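Local coordinates for probable TonB-dependent siderophore receptor PiuA (Acinetobacter baumannii, PDB 5FP1), which probably takes part in the initial step of iron uptake by binding iron-chelating siderophores, and may bind ferric enterobactin with micromolar affinity, at residues Val251-Arg262 / Thr392-Phe402. Sequence-based numbering, arbitrary orientation.
Sequences VKQGTYYGWKDR and TSLNGPTQKPF
F402 turns one edge of its ring onto a face of the W259 indole, a T-shaped pair with planes at 89° and centroids of the six-membered rings 5.2 Å apart. Both segments belong to a TonB-dependent receptor β-barrel: 251-262 lies in the loop leading into strand 264-279, and residues 392 to 402 run from the end of strand 391-393 toward strand 405-428. They illustrate how largely irregular chains pair without strand hydrogen bonding: side chains reach across to backbone groups. The aliphatic part of R262 covers a face of the F402 ring, its CG over the centre in a CH-π contact, while its guanidinium runs on to the H318 carbonyl. Beside it D261 OD2 receives F402 N at 2.8 Å through its anti lone pair, in a nearly straight bond.

Q399 spans the middle. Bent at chi2 (-66°), its chain presents the amide to two backbone groups at once. NE2 gives a straight bond (177°) to G258 O from above that carbonyl's plane. OE1 takes K260 N at 2.8 Å. Both amide ends are thus engaged, which fixes the flip of the group, and a water that also bridges D261 N and K400 O donates to OE1. NE2 additionally sits at the edge of the Y256 ring, whose hydroxyl is bound to P230 O.

Farther along, P397 CG packs 3.7 Å from T255 CG2, and V251 CG1 meets L394 CG. The Y257 side chain crosses that of L394 at a slant, the L394 carbonyl oxygen lying at its ring edge, and Y257 OH donates to L394 O at 2.6 Å, in the carbonyl plane and on a lone pair.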
# COMPACT_ATOMS: atom_id res chain seq x y z
N VAL A 251 -24.81 -13.05 -5.55
CA VAL A 251 -25.69 -11.96 -5.91
C VAL A 251 -25.15 -11.35 -7.18
O VAL A 251 -24.01 -11.62 -7.58
CB VAL A 251 -25.77 -10.88 -4.82
CG1 VAL A 251 -26.34 -11.48 -3.55
CG2 VAL A 251 -24.38 -10.31 -4.53
N LYS A 252 -25.99 -10.55 -7.83
CA LYS A 252 -25.63 -9.99 -9.13
C LYS A 252 -24.32 -9.20 -9.06
O LYS A 252 -24.08 -8.44 -8.12
CB LYS A 252 -26.72 -9.07 -9.61
CG LYS A 252 -26.62 -8.70 -11.08
CD LYS A 252 -27.76 -7.77 -11.48
CE LYS A 252 -27.60 -7.32 -12.93
NZ LYS A 252 -28.74 -6.48 -13.37
N GLN A 253 -23.50 -9.36 -10.08
CA GLN A 253 -22.26 -8.61 -10.20
C GLN A 253 -22.54 -7.12 -10.04
O GLN A 253 -23.52 -6.60 -10.57
CB GLN A 253 -21.61 -8.91 -11.56
CG GLN A 253 -20.29 -8.20 -11.78
CD GLN A 253 -19.58 -8.61 -13.05
OE1 GLN A 253 -20.14 -9.29 -13.90
NE2 GLN A 253 -18.34 -8.21 -13.17
N GLY A 254 -21.69 -6.42 -9.29
CA GLY A 254 -21.84 -4.98 -9.14
C GLY A 254 -22.94 -4.51 -8.21
O GLY A 254 -23.27 -3.35 -8.20
N THR A 255 -23.46 -5.40 -7.37
CA THR A 255 -24.46 -5.00 -6.37
C THR A 255 -23.81 -4.15 -5.27
O THR A 255 -22.74 -4.49 -4.76
CB THR A 255 -25.15 -6.24 -5.77
OG1 THR A 255 -25.84 -6.96 -6.81
CG2 THR A 255 -26.14 -5.84 -4.70
N TYR A 256 -24.46 -3.04 -4.93
CA TYR A 256 -23.94 -2.12 -3.91
C TYR A 256 -24.83 -2.07 -2.69
O TYR A 256 -26.01 -1.72 -2.80
CB TYR A 256 -23.83 -0.72 -4.50
CG TYR A 256 -23.30 0.36 -3.58
CD1 TYR A 256 -21.97 0.37 -3.16
CD2 TYR A 256 -24.13 1.41 -3.17
CE1 TYR A 256 -21.49 1.39 -2.36
CE2 TYR A 256 -23.66 2.42 -2.37
CZ TYR A 256 -22.33 2.43 -1.97
OH TYR A 256 -21.89 3.47 -1.16
N TYR A 257 -24.26 -2.39 -1.53
CA TYR A 257 -24.99 -2.38 -0.27
C TYR A 257 -24.75 -1.18 0.60
O TYR A 257 -25.24 -1.12 1.74
CB TYR A 257 -24.68 -3.67 0.51
CG TYR A 257 -25.15 -4.90 -0.17
CD1 TYR A 257 -26.49 -5.07 -0.49
CD2 TYR A 257 -24.24 -5.89 -0.59
CE1 TYR A 257 -26.93 -6.21 -1.14
CE2 TYR A 257 -24.68 -7.03 -1.23
CZ TYR A 257 -26.02 -7.18 -1.52
OH TYR A 257 -26.45 -8.29 -2.20
N GLY A 258 -24.02 -0.19 0.09
CA GLY A 258 -23.86 1.05 0.80
C GLY A 258 -25.13 1.90 0.78
O GLY A 258 -26.10 1.58 0.09
N TRP A 259 -25.11 2.96 1.55
CA TRP A 259 -26.27 3.81 1.78
C TRP A 259 -25.86 5.22 1.37
O TRP A 259 -25.27 5.96 2.15
CB TRP A 259 -26.65 3.71 3.24
CG TRP A 259 -27.96 4.30 3.64
CD1 TRP A 259 -28.80 5.08 2.89
CD2 TRP A 259 -28.57 4.15 4.90
NE1 TRP A 259 -29.92 5.40 3.62
CE2 TRP A 259 -29.80 4.85 4.87
CE3 TRP A 259 -28.22 3.45 6.06
CZ2 TRP A 259 -30.67 4.88 5.96
CZ3 TRP A 259 -29.09 3.48 7.14
CH2 TRP A 259 -30.30 4.21 7.08
N LYS A 260 -26.16 5.58 0.13
CA LYS A 260 -25.56 6.75 -0.46
C LYS A 260 -25.94 8.06 0.20
O LYS A 260 -25.11 8.98 0.23
CB LYS A 260 -25.77 6.80 -1.97
CG LYS A 260 -25.02 5.68 -2.65
CD LYS A 260 -25.16 5.73 -4.15
CE LYS A 260 -24.26 6.76 -4.76
NZ LYS A 260 -24.10 6.44 -6.19
N ASP A 261 -27.14 8.13 0.75
CA ASP A 261 -27.58 9.34 1.45
C ASP A 261 -26.92 9.48 2.82
O ASP A 261 -27.01 10.54 3.43
CB ASP A 261 -29.11 9.33 1.63
CG ASP A 261 -29.68 10.74 1.89
OD1 ASP A 261 -29.25 11.67 1.21
OD2 ASP A 261 -30.52 10.91 2.79
N ARG A 262 -26.32 8.39 3.33
CA ARG A 262 -25.67 8.40 4.65
C ARG A 262 -24.12 8.41 4.56
O ARG A 262 -23.44 9.10 5.32
CB ARG A 262 -26.07 7.16 5.42
CG ARG A 262 -25.60 7.15 6.86
CD ARG A 262 -25.76 5.79 7.50
NE ARG A 262 -24.85 4.79 6.95
CZ ARG A 262 -24.80 3.52 7.33
NH1 ARG A 262 -25.63 3.05 8.25
NH2 ARG A 262 -23.90 2.70 6.79
N THR A 392 -31.69 -3.18 3.49
CA THR A 392 -32.07 -3.15 2.08
C THR A 392 -32.22 -4.58 1.55
O THR A 392 -31.95 -5.56 2.28
CB THR A 392 -31.05 -2.32 1.26
OG1 THR A 392 -31.60 -2.03 -0.02
CG2 THR A 392 -29.74 -3.06 1.08
N SER A 393 -32.63 -4.72 0.30
CA SER A 393 -32.81 -6.04 -0.28
C SER A 393 -31.46 -6.66 -0.65
O SER A 393 -30.59 -6.00 -1.18
CB SER A 393 -33.72 -5.95 -1.53
OG SER A 393 -34.07 -7.26 -1.95
N LEU A 394 -31.28 -7.93 -0.32
CA LEU A 394 -30.08 -8.65 -0.77
C LEU A 394 -30.02 -8.64 -2.29
O LEU A 394 -28.98 -8.36 -2.91
CB LEU A 394 -30.10 -10.09 -0.28
CG LEU A 394 -28.91 -10.91 -0.76
CD1 LEU A 394 -27.65 -10.51 0.01
CD2 LEU A 394 -29.24 -12.38 -0.59
N ASN A 395 -31.15 -8.93 -2.92
CA ASN A 395 -31.21 -8.90 -4.37
C ASN A 395 -31.93 -7.64 -4.86
O ASN A 395 -33.06 -7.37 -4.47
CB ASN A 395 -31.93 -10.18 -4.87
CG ASN A 395 -31.18 -11.45 -4.48
OD1 ASN A 395 -31.72 -12.35 -3.84
ND2 ASN A 395 -29.93 -11.51 -4.84
N GLY A 396 -31.26 -6.85 -5.68
CA GLY A 396 -31.82 -5.58 -6.17
C GLY A 396 -32.06 -4.49 -5.14
O GLY A 396 -33.14 -3.91 -5.09
N PRO A 397 -31.05 -4.19 -4.29
CA PRO A 397 -31.21 -3.08 -3.35
C PRO A 397 -31.54 -1.77 -4.05
O PRO A 397 -31.01 -1.51 -5.13
CB PRO A 397 -29.83 -2.97 -2.67
CG PRO A 397 -28.88 -3.67 -3.59
CD PRO A 397 -29.69 -4.76 -4.25
N THR A 398 -32.37 -0.95 -3.42
CA THR A 398 -32.63 0.38 -3.94
C THR A 398 -32.19 1.43 -2.94
O THR A 398 -32.31 1.23 -1.73
CB THR A 398 -34.13 0.55 -4.28
OG1 THR A 398 -34.90 0.38 -3.10
CG2 THR A 398 -34.57 -0.48 -5.30
N GLN A 399 -31.71 2.57 -3.43
CA GLN A 399 -31.20 3.63 -2.56
C GLN A 399 -32.34 4.43 -1.94
O GLN A 399 -33.27 4.85 -2.64
CB GLN A 399 -30.27 4.55 -3.35
CG GLN A 399 -28.95 3.87 -3.70
CD GLN A 399 -28.15 3.57 -2.44
OE1 GLN A 399 -28.15 4.36 -1.49
NE2 GLN A 399 -27.51 2.41 -2.40
N LYS A 400 -32.25 4.64 -0.64
CA LYS A 400 -33.26 5.33 0.17
C LYS A 400 -32.67 6.45 1.01
O LYS A 400 -31.46 6.48 1.24
CB LYS A 400 -33.90 4.35 1.15
CG LYS A 400 -34.60 3.15 0.53
CD LYS A 400 -35.91 3.55 -0.15
CE LYS A 400 -36.58 2.33 -0.75
NZ LYS A 400 -37.75 2.68 -1.61
N PRO A 401 -33.52 7.36 1.50
CA PRO A 401 -33.03 8.42 2.38
C PRO A 401 -32.48 7.95 3.72
O PRO A 401 -32.89 6.94 4.28
CB PRO A 401 -34.28 9.34 2.59
CG PRO A 401 -35.23 8.99 1.50
CD PRO A 401 -34.94 7.56 1.09
N PHE A 402 -31.54 8.72 4.25
CA PHE A 402 -31.06 8.52 5.60
C PHE A 402 -31.77 9.57 6.44
O PHE A 402 -31.61 10.75 6.18
CB PHE A 402 -29.53 8.72 5.64
CG PHE A 402 -28.95 8.74 7.03
CD1 PHE A 402 -29.00 7.61 7.84
CD2 PHE A 402 -28.31 9.88 7.52
CE1 PHE A 402 -28.45 7.62 9.11
CE2 PHE A 402 -27.76 9.90 8.79
CZ PHE A 402 -27.83 8.77 9.60
O HOH W 1 -28.81 -10.28 -6.95
O HOH W 2 -28.64 -7.46 -6.77
O HOH W 3 -29.30 6.38 -0.32